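Local atomic coordinates of beta-galactosidase (Bacteroides thetaiotaomicron, PDB entry 5MUJ), a protein that probably acts as an arabinofuranosidase-type glycoside hydrolase on the plant pectin rhamnogalacturonan II, whose chain B it binds. Residues Val65-Val78 / Tyr90-Arg104. Residues are numbered along the deposited sequence; the frame is centred on the assembly and turned at random.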
ATOM      1  N   VAL A  65       7.331   2.285  -4.645  1.00  9.83           N
ATOM      2  CA  VAL A  65       8.435   2.912  -5.429  1.00  9.79           C
ATOM      3  C   VAL A  65       9.751   2.749  -4.703  1.00 11.20           C
ATOM      4  O   VAL A  65       9.862   2.995  -3.506  1.00 12.38           O
ATOM      5  CB  VAL A  65       8.204   4.407  -5.760  1.00 11.18           C
ATOM      6  CG1 VAL A  65       9.444   5.025  -6.473  1.00 11.44           C
ATOM      7  CG2 VAL A  65       6.971   4.590  -6.620  1.00 11.91           C
ATOM      8  N   PHE A  66      10.758   2.350  -5.470  1.00 11.54           N
ATOM      9  CA  PHE A  66      12.092   2.188  -4.934  1.00 12.30           C
ATOM     10  C   PHE A  66      13.172   2.454  -5.994  1.00 13.75           C
ATOM     11  O   PHE A  66      12.869   2.641  -7.152  1.00 15.38           O
ATOM     12  CB  PHE A  66      12.237   0.800  -4.308  1.00 13.60           C
ATOM     13  CG  PHE A  66      11.861  -0.331  -5.223  1.00 13.54           C
ATOM     14  CD1 PHE A  66      10.517  -0.649  -5.407  1.00 11.52           C
ATOM     15  CD2 PHE A  66      12.828  -1.126  -5.843  1.00 12.58           C
ATOM     16  CE1 PHE A  66      10.147  -1.677  -6.246  1.00 13.89           C
ATOM     17  CE2 PHE A  66      12.453  -2.171  -6.656  1.00 14.32           C
ATOM     18  CZ  PHE A  66      11.110  -2.457  -6.837  1.00 13.60           C
ATOM     19  N   ARG A  67      14.415   2.481  -5.550  1.00 15.14           N
ATOM     20  CA  ARG A  67      15.552   2.884  -6.412  1.00 17.41           C
ATOM     21  C   ARG A  67      16.617   1.784  -6.396  1.00 18.92           C
ATOM     22  O   ARG A  67      16.917   1.236  -5.355  1.00 17.48           O
ATOM     23  CB  ARG A  67      16.077   4.225  -5.884  1.00 22.69           C
ATOM     24  CG  ARG A  67      17.515   4.624  -6.101  1.00 30.74           C
ATOM     25  CD  ARG A  67      17.753   5.308  -7.440  1.00 32.38           C
ATOM     26  NE  ARG A  67      18.306   6.660  -7.286  1.00 39.86           N
ATOM     27  CZ  ARG A  67      19.499   6.979  -6.771  1.00 43.26           C
ATOM     28  NH1 ARG A  67      20.344   6.044  -6.331  1.00 48.02           N
ATOM     29  NH2 ARG A  67      19.852   8.262  -6.685  1.00 47.81           N
ATOM     30  N   GLN A  68      17.174   1.465  -7.565  1.00 17.69           N
ATOM     31  CA  GLN A  68      18.384   0.625  -7.660  1.00 18.90           C
ATOM     32  C   GLN A  68      19.282   1.253  -8.697  1.00 20.96           C
ATOM     33  O   GLN A  68      18.853   1.422  -9.830  1.00 22.14           O
ATOM     34  CB  GLN A  68      18.069  -0.802  -8.084  1.00 22.95           C
ATOM     35  CG  GLN A  68      19.320  -1.664  -8.205  1.00 22.41           C
ATOM     36  CD  GLN A  68      18.992  -3.134  -8.324  1.00 24.91           C
ATOM     37  OE1 GLN A  68      18.912  -3.667  -9.416  1.00 29.22           O
ATOM     38  NE2 GLN A  68      18.787  -3.786  -7.194  1.00 23.96           N
ATOM     39  N   GLY A  69      20.521   1.544  -8.305  1.00 22.17           N
ATOM     40  CA  GLY A  69      21.431   2.321  -9.128  1.00 25.49           C
ATOM     41  C   GLY A  69      20.888   3.731  -9.134  1.00 30.66           C
ATOM     42  O   GLY A  69      20.666   4.305  -8.063  1.00 27.96           O
ATOM     43  N   ASP A  70      20.657   4.283 -10.322  1.00 32.46           N
ATOM     44  CA  ASP A  70      19.923   5.547 -10.459  1.00 30.89           C
ATOM     45  C   ASP A  70      18.573   5.363 -11.152  1.00 28.85           C
ATOM     46  O   ASP A  70      17.937   6.353 -11.520  1.00 35.39           O
ATOM     47  CB  ASP A  70      20.766   6.586 -11.198  1.00 32.80           C
ATOM     48  CG  ASP A  70      22.096   6.857 -10.510  1.00 31.70           C
ATOM     49  OD1 ASP A  70      22.111   6.944  -9.262  1.00 34.08           O
ATOM     50  OD2 ASP A  70      23.119   6.975 -11.220  1.00 34.43           O
ATOM     51  N   LYS A  71      18.131   4.109 -11.307  1.00 23.47           N
ATOM     52  CA  LYS A  71      16.819   3.809 -11.875  1.00 16.42           C
ATOM     53  C   LYS A  71      15.752   3.720 -10.794  1.00 15.91           C
ATOM     54  O   LYS A  71      15.954   3.047  -9.781  1.00 21.85           O
ATOM     55  CB  LYS A  71      16.829   2.461 -12.578  1.00 17.10           C
ATOM     56  CG  LYS A  71      15.603   2.186 -13.446  1.00 19.30           C
ATOM     57  CD  LYS A  71      15.665   2.907 -14.796  1.00 26.55           C
ATOM     58  CE  LYS A  71      16.638   2.249 -15.763  1.00 30.04           C
ATOM     59  NZ  LYS A  71      16.661   2.945 -17.084  1.00 33.07           N
ATOM     60  N   TRP A  72      14.609   4.342 -11.069  1.00 14.69           N
ATOM     61  CA  TRP A  72      13.448   4.238 -10.209  1.00 13.90           C
ATOM     62  C   TRP A  72      12.546   3.086 -10.689  1.00 14.84           C
ATOM     63  O   TRP A  72      12.292   2.918 -11.879  1.00 15.71           O
ATOM     64  CB  TRP A  72      12.652   5.530 -10.189  1.00 13.85           C
ATOM     65  CG  TRP A  72      13.438   6.684  -9.613  1.00 13.63           C
ATOM     66  CD1 TRP A  72      14.122   7.677 -10.293  1.00 15.47           C
ATOM     67  CD2 TRP A  72      13.646   6.947  -8.229  1.00 16.10           C
ATOM     68  NE1 TRP A  72      14.733   8.517  -9.409  1.00 18.01           N
ATOM     69  CE2 TRP A  72      14.436   8.110  -8.131  1.00 18.42           C
ATOM     70  CE3 TRP A  72      13.224   6.321  -7.055  1.00 16.98           C
ATOM     71  CZ2 TRP A  72      14.828   8.642  -6.893  1.00 17.59           C
ATOM     72  CZ3 TRP A  72      13.607   6.861  -5.834  1.00 18.92           C
ATOM     73  CH2 TRP A  72      14.370   8.008  -5.754  1.00 16.77           C
ATOM     74  N   LEU A  73      12.061   2.291  -9.734  1.00 13.34           N
ATOM     75  CA  LEU A  73      11.216   1.146 -10.019  1.00 14.39           C
ATOM     76  C   LEU A  73       9.885   1.280  -9.258  1.00 12.01           C
ATOM     77  O   LEU A  73       9.869   1.920  -8.224  1.00 13.86           O
ATOM     78  CB  LEU A  73      11.966  -0.100  -9.606  1.00 14.90           C
ATOM     79  CG  LEU A  73      13.293  -0.314 -10.343  1.00 16.84           C
ATOM     80  CD1 LEU A  73      14.100  -1.374  -9.637  1.00 19.38           C
ATOM     81  CD2 LEU A  73      13.024  -0.695 -11.781  1.00 16.75           C
HETATM   82  N   MSE A  74       8.785   0.845  -9.880  1.00 11.38           N
HETATM   83  CA  MSE A  74       7.481   0.812  -9.206  1.00 11.50           C
HETATM   84  C   MSE A  74       6.841  -0.525  -9.444  1.00 11.15           C
HETATM   85  O   MSE A  74       6.572  -0.903 -10.570  1.00 12.41           O
HETATM   86  CB  MSE A  74       6.561   1.910  -9.759  1.00 11.76           C
HETATM   87  CG  MSE A  74       5.232   1.933  -8.984  1.00 13.52           C
HETATM   88 SE   MSE A  74       3.871   2.833 -10.038  1.00 20.00          SE
HETATM   89  CE  MSE A  74       4.752   4.588 -10.180  1.00 11.81           C
ATOM     90  N   THR A  75       6.538  -1.233  -8.353  1.00  9.94           N
ATOM     91  CA  THR A  75       5.617  -2.399  -8.483  1.00 10.05           C
ATOM     92  C   THR A  75       4.199  -1.892  -8.328  1.00 10.32           C
ATOM     93  O   THR A  75       3.979  -0.883  -7.703  1.00 11.50           O
ATOM     94  CB  THR A  75       5.828  -3.590  -7.481  1.00 10.03           C
ATOM     95  OG1 THR A  75       5.814  -3.129  -6.114  1.00 11.55           O
ATOM     96  CG2 THR A  75       7.060  -4.331  -7.733  1.00  9.54           C
ATOM     97  N   TYR A  76       3.283  -2.552  -9.017  1.00 10.14           N
ATOM     98  CA  TYR A  76       1.850  -2.244  -8.936  1.00 10.27           C
ATOM     99  C   TYR A  76       0.991  -3.484  -9.240  1.00  9.90           C
ATOM    100  O   TYR A  76       1.476  -4.470  -9.774  1.00 11.68           O
ATOM    101  CB  TYR A  76       1.478  -1.055  -9.814  1.00 10.75           C
ATOM    102  CG  TYR A  76       1.685  -1.271 -11.308  1.00 10.66           C
ATOM    103  CD1 TYR A  76       0.667  -1.796 -12.101  1.00 10.63           C
ATOM    104  CD2 TYR A  76       2.894  -0.895 -11.939  1.00 11.40           C
ATOM    105  CE1 TYR A  76       0.834  -2.022 -13.457  1.00 10.43           C
ATOM    106  CE2 TYR A  76       3.069  -1.101 -13.317  1.00 12.45           C
ATOM    107  CZ  TYR A  76       2.036  -1.603 -14.072  1.00 11.63           C
ATOM    108  OH  TYR A  76       2.181  -1.811 -15.422  1.00 15.52           O
ATOM    109  N   VAL A  77      -0.274  -3.434  -8.825  1.00  9.96           N
ATOM    110  CA  VAL A  77      -1.155  -4.544  -9.084  1.00 10.97           C
ATOM    111  C   VAL A  77      -2.113  -4.180 -10.225  1.00 10.58           C
ATOM    112  O   VAL A  77      -2.479  -3.009 -10.423  1.00 13.83           O
ATOM    113  CB  VAL A  77      -1.925  -5.002  -7.809  1.00 12.15           C
ATOM    114  CG1 VAL A  77      -0.899  -5.308  -6.715  1.00 11.80           C
ATOM    115  CG2 VAL A  77      -2.981  -3.975  -7.371  1.00 12.92           C
ATOM    116  N   VAL A  78      -2.469  -5.189 -10.988  1.00  9.58           N
ATOM    117  CA  VAL A  78      -3.430  -5.096 -12.040  1.00  9.77           C
ATOM    118  C   VAL A  78      -4.588  -6.092 -11.720  1.00 10.42           C
ATOM    119  O   VAL A  78      -4.371  -7.285 -11.428  1.00 11.11           O
ATOM    120  CB  VAL A  78      -2.811  -5.477 -13.397  1.00  9.45           C
ATOM    121  CG1 VAL A  78      -3.875  -5.605 -14.469  1.00 10.82           C
ATOM    122  CG2 VAL A  78      -1.742  -4.452 -13.827  1.00  9.75           C
ATOM    123  N   TYR A  90      -5.824 -10.214  -8.994  1.00 11.04           N
ATOM    124  CA  TYR A  90      -4.567  -9.509  -9.034  1.00 11.41           C
ATOM    125  C   TYR A  90      -3.382 -10.269  -9.615  1.00 10.19           C
ATOM    126  O   TYR A  90      -3.166 -11.447  -9.286  1.00 13.04           O
ATOM    127  CB  TYR A  90      -4.195  -9.041  -7.637  1.00 11.63           C
ATOM    128  CG  TYR A  90      -4.947  -7.854  -7.065  1.00 12.06           C
ATOM    129  CD1 TYR A  90      -5.394  -6.806  -7.874  1.00 10.86           C
ATOM    130  CD2 TYR A  90      -5.140  -7.743  -5.694  1.00 11.79           C
ATOM    131  CE1 TYR A  90      -6.032  -5.696  -7.346  1.00 11.06           C
ATOM    132  CE2 TYR A  90      -5.811  -6.662  -5.149  1.00 12.57           C
ATOM    133  CZ  TYR A  90      -6.254  -5.632  -5.974  1.00 13.27           C
ATOM    134  OH  TYR A  90      -6.883  -4.546  -5.445  1.00 14.00           O
ATOM    135  N   GLU A  91      -2.616  -9.570 -10.490  1.00 10.56           N
ATOM    136  CA  GLU A  91      -1.185  -9.842 -10.727  1.00 10.14           C
ATOM    137  C   GLU A  91      -0.348  -8.612 -10.390  1.00 10.31           C
ATOM    138  O   GLU A  91      -0.879  -7.517 -10.283  1.00 11.00           O
ATOM    139  CB  GLU A  91      -0.899 -10.307 -12.179  1.00 10.17           C
ATOM    140  CG  GLU A  91      -1.582 -11.608 -12.560  1.00 11.48           C
ATOM    141  CD  GLU A  91      -1.238 -12.091 -13.933  1.00 10.96           C
ATOM    142  OE1 GLU A  91      -1.496 -11.341 -14.928  1.00 12.88           O
ATOM    143  OE2 GLU A  91      -0.665 -13.186 -14.005  1.00 10.98           O
ATOM    144  N   THR A  92       0.943  -8.828 -10.180  1.00  9.68           N
ATOM    145  CA  THR A  92       1.833  -7.760  -9.833  1.00 10.23           C
ATOM    146  C   THR A  92       2.790  -7.586 -11.016  1.00  9.94           C
ATOM    147  O   THR A  92       3.382  -8.535 -11.550  1.00 11.32           O
ATOM    148  CB  THR A  92       2.594  -8.044  -8.566  1.00  9.33           C
ATOM    149  OG1 THR A  92       1.666  -8.390  -7.526  1.00 11.62           O
ATOM    150  CG2 THR A  92       3.426  -6.842  -8.103  1.00  9.08           C
ATOM    151  N   TRP A  93       2.919  -6.311 -11.374  1.00  9.02           N
ATOM    152  CA  TRP A  93       3.771  -5.849 -12.481  1.00  9.12           C
ATOM    153  C   TRP A  93       4.828  -4.887 -11.908  1.00 10.70           C
ATOM    154  O   TRP A  93       4.743  -4.356 -10.797  1.00 11.75           O
ATOM    155  CB  TRP A  93       2.913  -5.140 -13.545  1.00  9.74           C
ATOM    156  CG  TRP A  93       1.927  -5.986 -14.247  1.00 11.08           C
ATOM    157  CD1 TRP A  93       0.820  -6.594 -13.692  1.00 13.40           C
ATOM    158  CD2 TRP A  93       1.905  -6.337 -15.621  1.00 10.72           C
ATOM    159  NE1 TRP A  93       0.121  -7.311 -14.636  1.00 13.01           N
ATOM    160  CE2 TRP A  93       0.766  -7.173 -15.841  1.00 11.26           C
ATOM    161  CE3 TRP A  93       2.745  -6.041 -16.699  1.00 11.48           C
ATOM    162  CZ2 TRP A  93       0.458  -7.699 -17.088  1.00 11.22           C
ATOM    163  CZ3 TRP A  93       2.454  -6.577 -17.919  1.00 13.34           C
ATOM    164  CH2 TRP A  93       1.317  -7.357 -18.137  1.00 11.33           C
ATOM    165  N   ILE A  94       5.777  -4.594 -12.770  1.00 10.90           N
ATOM    166  CA  ILE A  94       6.872  -3.637 -12.476  1.00 10.76           C
ATOM    167  C   ILE A  94       7.083  -2.654 -13.652  1.00 10.85           C
ATOM    168  O   ILE A  94       7.019  -3.042 -14.810  1.00 12.22           O
ATOM    169  CB  ILE A  94       8.170  -4.351 -12.023  1.00 12.28           C
ATOM    170  CG1 ILE A  94       9.126  -3.399 -11.320  1.00 13.18           C
ATOM    171  CG2 ILE A  94       8.894  -5.027 -13.188  1.00 10.95           C
ATOM    172  CD1 ILE A  94      10.286  -4.076 -10.633  1.00 13.79           C
ATOM    173  N   ALA A  95       7.323  -1.396 -13.287  1.00 10.88           N
ATOM    174  CA  ALA A  95       7.613  -0.378 -14.277  1.00 10.28           C
ATOM    175  C   ALA A  95       8.839   0.360 -13.837  1.00 10.83           C
ATOM    176  O   ALA A  95       9.249   0.366 -12.683  1.00 12.21           O
ATOM    177  CB  ALA A  95       6.479   0.599 -14.433  1.00 10.69           C
ATOM    178  N   GLU A  96       9.517   0.909 -14.837  1.00 12.41           N
ATOM    179  CA  GLU A  96      10.724   1.712 -14.567  1.00 13.56           C
ATOM    180  C   GLU A  96      10.586   3.196 -14.993  1.00 13.63           C
ATOM    181  O   GLU A  96       9.721   3.541 -15.788  1.00 12.76           O
ATOM    182  CB  GLU A  96      11.964   1.118 -15.254  1.00 16.69           C
ATOM    183  CG  GLU A  96      11.928   1.159 -16.785  1.00 18.53           C
ATOM    184  CD  GLU A  96      13.184   0.681 -17.451  1.00 21.29           C
ATOM    185  OE1 GLU A  96      13.937  -0.132 -16.891  1.00 25.67           O
ATOM    186  OE2 GLU A  96      13.414   1.151 -18.570  1.00 28.97           O
ATOM    187  N   SER A  97      11.439   4.028 -14.393  1.00 12.84           N
ATOM    188  CA  SER A  97      11.518   5.482 -14.650  1.00 13.73           C
ATOM    189  C   SER A  97      12.905   6.011 -14.366  1.00 16.31           C
ATOM    190  O   SER A  97      13.618   5.555 -13.445  1.00 19.04           O
ATOM    191  CB  SER A  97      10.535   6.251 -13.765  1.00 15.17           C
ATOM    192  OG  SER A  97      10.618   7.652 -13.995  1.00 16.41           O
ATOM    193  N   ASP A  98      13.259   7.005 -15.164  1.00 16.14           N
ATOM    194  CA  ASP A  98      14.456   7.822 -14.917  1.00 15.18           C
ATOM    195  C   ASP A  98      14.176   9.109 -14.152  1.00 16.49           C
ATOM    196  O   ASP A  98      15.133   9.765 -13.709  1.00 19.92           O
ATOM    197  CB  ASP A  98      15.145   8.196 -16.243  1.00 16.21           C
ATOM    198  CG  ASP A  98      15.635   6.995 -17.007  1.00 21.19           C
ATOM    199  OD1 ASP A  98      16.406   6.178 -16.456  1.00 27.36           O
ATOM    200  OD2 ASP A  98      15.272   6.888 -18.187  1.00 28.65           O
ATOM    201  N   ASN A  99      12.905   9.527 -14.027  1.00 15.99           N
ATOM    202  CA  ASN A  99      12.641  10.870 -13.474  1.00 17.35           C
ATOM    203  C   ASN A  99      11.507  10.933 -12.458  1.00 17.68           C
ATOM    204  O   ASN A  99      11.038  12.027 -12.116  1.00 17.94           O
ATOM    205  CB  ASN A  99      12.385  11.876 -14.619  1.00 16.49           C
ATOM    206  CG  ASN A  99      11.115  11.585 -15.374  1.00 17.64           C
ATOM    207  OD1 ASN A  99      10.427  10.592 -15.091  1.00 23.30           O
ATOM    208  ND2 ASN A  99      10.785  12.419 -16.335  1.00 21.70           N
ATOM    209  N   LEU A 100      11.098   9.758 -11.973  1.00 19.16           N
ATOM    210  CA  LEU A 100       9.898   9.561 -11.102  1.00 14.39           C
ATOM    211  C   LEU A 100       8.519   9.917 -11.696  1.00 14.16           C
ATOM    212  O   LEU A 100       7.498   9.600 -11.087  1.00 14.07           O
ATOM    213  CB  LEU A 100      10.064  10.221  -9.721  1.00 12.33           C
ATOM    214  CG  LEU A 100      11.132   9.634  -8.805  1.00 13.08           C
ATOM    215  CD1 LEU A 100      11.586  10.596  -7.718  1.00 13.26           C
ATOM    216  CD2 LEU A 100      10.537   8.362  -8.215  1.00 10.11           C
ATOM    217  N   LEU A 101       8.454  10.474 -12.903  1.00 12.12           N
ATOM    218  CA  LEU A 101       7.222  10.996 -13.468  1.00 11.15           C
ATOM    219  C   LEU A 101       6.714  10.183 -14.657  1.00 12.85           C
ATOM    220  O   LEU A 101       5.511   9.948 -14.789  1.00 14.98           O
ATOM    221  CB  LEU A 101       7.459  12.460 -13.923  1.00 12.27           C
ATOM    222  CG  LEU A 101       7.824  13.425 -12.791  1.00 13.02           C
ATOM    223  CD1 LEU A 101       8.281  14.778 -13.411  1.00 12.43           C
ATOM    224  CD2 LEU A 101       6.660  13.559 -11.766  1.00 13.95           C
ATOM    225  N   ASP A 102       7.653   9.863 -15.558  1.00 15.89           N
ATOM    226  CA  ASP A 102       7.438   9.102 -16.771  1.00 16.90           C
ATOM    227  C   ASP A 102       7.866   7.655 -16.532  1.00 13.58           C
ATOM    228  O   ASP A 102       9.046   7.375 -16.223  1.00 16.59           O
ATOM    229  CB  ASP A 102       8.269   9.674 -17.939  1.00 18.06           C
ATOM    230  CG  ASP A 102       7.816  11.061 -18.365  1.00 18.08           C
ATOM    231  OD1 ASP A 102       8.269  12.055 -17.779  1.00 24.72           O
ATOM    232  OD2 ASP A 102       6.988  11.150 -19.286  1.00 29.31           O
ATOM    233  N   TRP A 103       6.924   6.768 -16.785  1.00 11.52           N
ATOM    234  CA  TRP A 103       7.030   5.337 -16.368  1.00 11.96           C
ATOM    235  C   TRP A 103       6.860   4.415 -17.559  1.00 12.28           C
ATOM    236  O   TRP A 103       6.013   4.661 -18.437  1.00 15.36           O
ATOM    237  CB  TRP A 103       5.973   4.966 -15.271  1.00 10.99           C
ATOM    238  CG  TRP A 103       6.313   5.636 -14.005  1.00 12.35           C
ATOM    239  CD1 TRP A 103       5.902   6.885 -13.588  1.00 12.42           C
ATOM    240  CD2 TRP A 103       7.194   5.153 -12.986  1.00 10.92           C
ATOM    241  NE1 TRP A 103       6.502   7.203 -12.388  1.00 11.42           N
ATOM    242  CE2 TRP A 103       7.290   6.153 -12.000  1.00 10.85           C
ATOM    243  CE3 TRP A 103       7.936   3.989 -12.830  1.00  9.49           C
ATOM    244  CZ2 TRP A 103       8.132   6.021 -10.909  1.00 10.19           C
ATOM    245  CZ3 TRP A 103       8.729   3.870 -11.756  1.00  9.33           C
ATOM    246  CH2 TRP A 103       8.814   4.858 -10.795  1.00  9.64           C
ATOM    247  N   ARG A 104       7.661   3.350 -17.593  1.00 13.49           N
ATOM    248  CA  ARG A 104       7.507   2.322 -18.634  1.00 15.24           C
ATOM    249  C   ARG A 104       7.335   0.930 -18.012  1.00 13.65           C
ATOM    250  O   ARG A 104       8.214   0.444 -17.313  1.00 14.81           O
ATOM    251  CB  ARG A 104       8.706   2.324 -19.564  1.00 15.00           C
ATOM    252  CG  ARG A 104       8.955   3.652 -20.299  1.00 17.58           C
ATOM    253  CD  ARG A 104      10.252   3.584 -21.084  1.00 22.09           C
ATOM    254  NE  ARG A 104      11.387   3.401 -20.176  1.00 23.66           N
ATOM    255  CZ  ARG A 104      12.023   4.396 -19.556  1.00 23.17           C
ATOM    256  NH1 ARG A 104      11.650   5.661 -19.755  1.00 26.68           N
ATOM    257  NH2 ARG A 104      13.018   4.132 -18.718  1.00 27.08           N
TER
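Trp72 N donates to Ser97 O (2.8 Å), and Trp72 O accepts from Ser97 N. Three further hydrogen-bonded pairs follow: Met74 with Ala95, Tyr76 with Trp93, Val78 with Glu91. Eight backbone bonds thus satisfy the N-H and C=O of every second residue along this antiparallel hairpin. Thr75 and Val77 form backbone bonds on the other side, to Thr64 and Asp61 of strand 59-68. The layout is a four-stranded meander, as in a beta-propeller blade.

Leu100 lies over one face of the Trp72 indole, its CG 3.6 Å from the centroid of the five-membered ring. Arg67 CB packs on the opposite face. An alanine in place of Trp72 would probably leave Leu100 without its aromatic platform and open a gap between it and Arg67. Selenomethionine Met74, with CG anti to the backbone N (chi1 -176°), carries CE over the middle of the Trp103 indole, 3.5 Å from Trp103 CE2. Trp103 NE1 bonds to Leu100 O from well above the carbonyl plane. Ser97 OG accepts from Asn99 N and donates to Asp102 O; Asn99 OD1 takes Leu101 N and Asp102 N.

Lys71 NZ forms a salt bridge to Asp98 OD1 (3.3 Å), its hydrogen bond weak. Glu96 OE2 takes Arg104 NH2 at 3.0 Å. Tyr90 OH bonds to Glu159, and the Tyr90 side chain comes within about 5 Å of a bound rhamnose. Backbone polar groups are thus spent on pairing, while this four-residue charge cluster, probably self-balancing, sits away from the glycan.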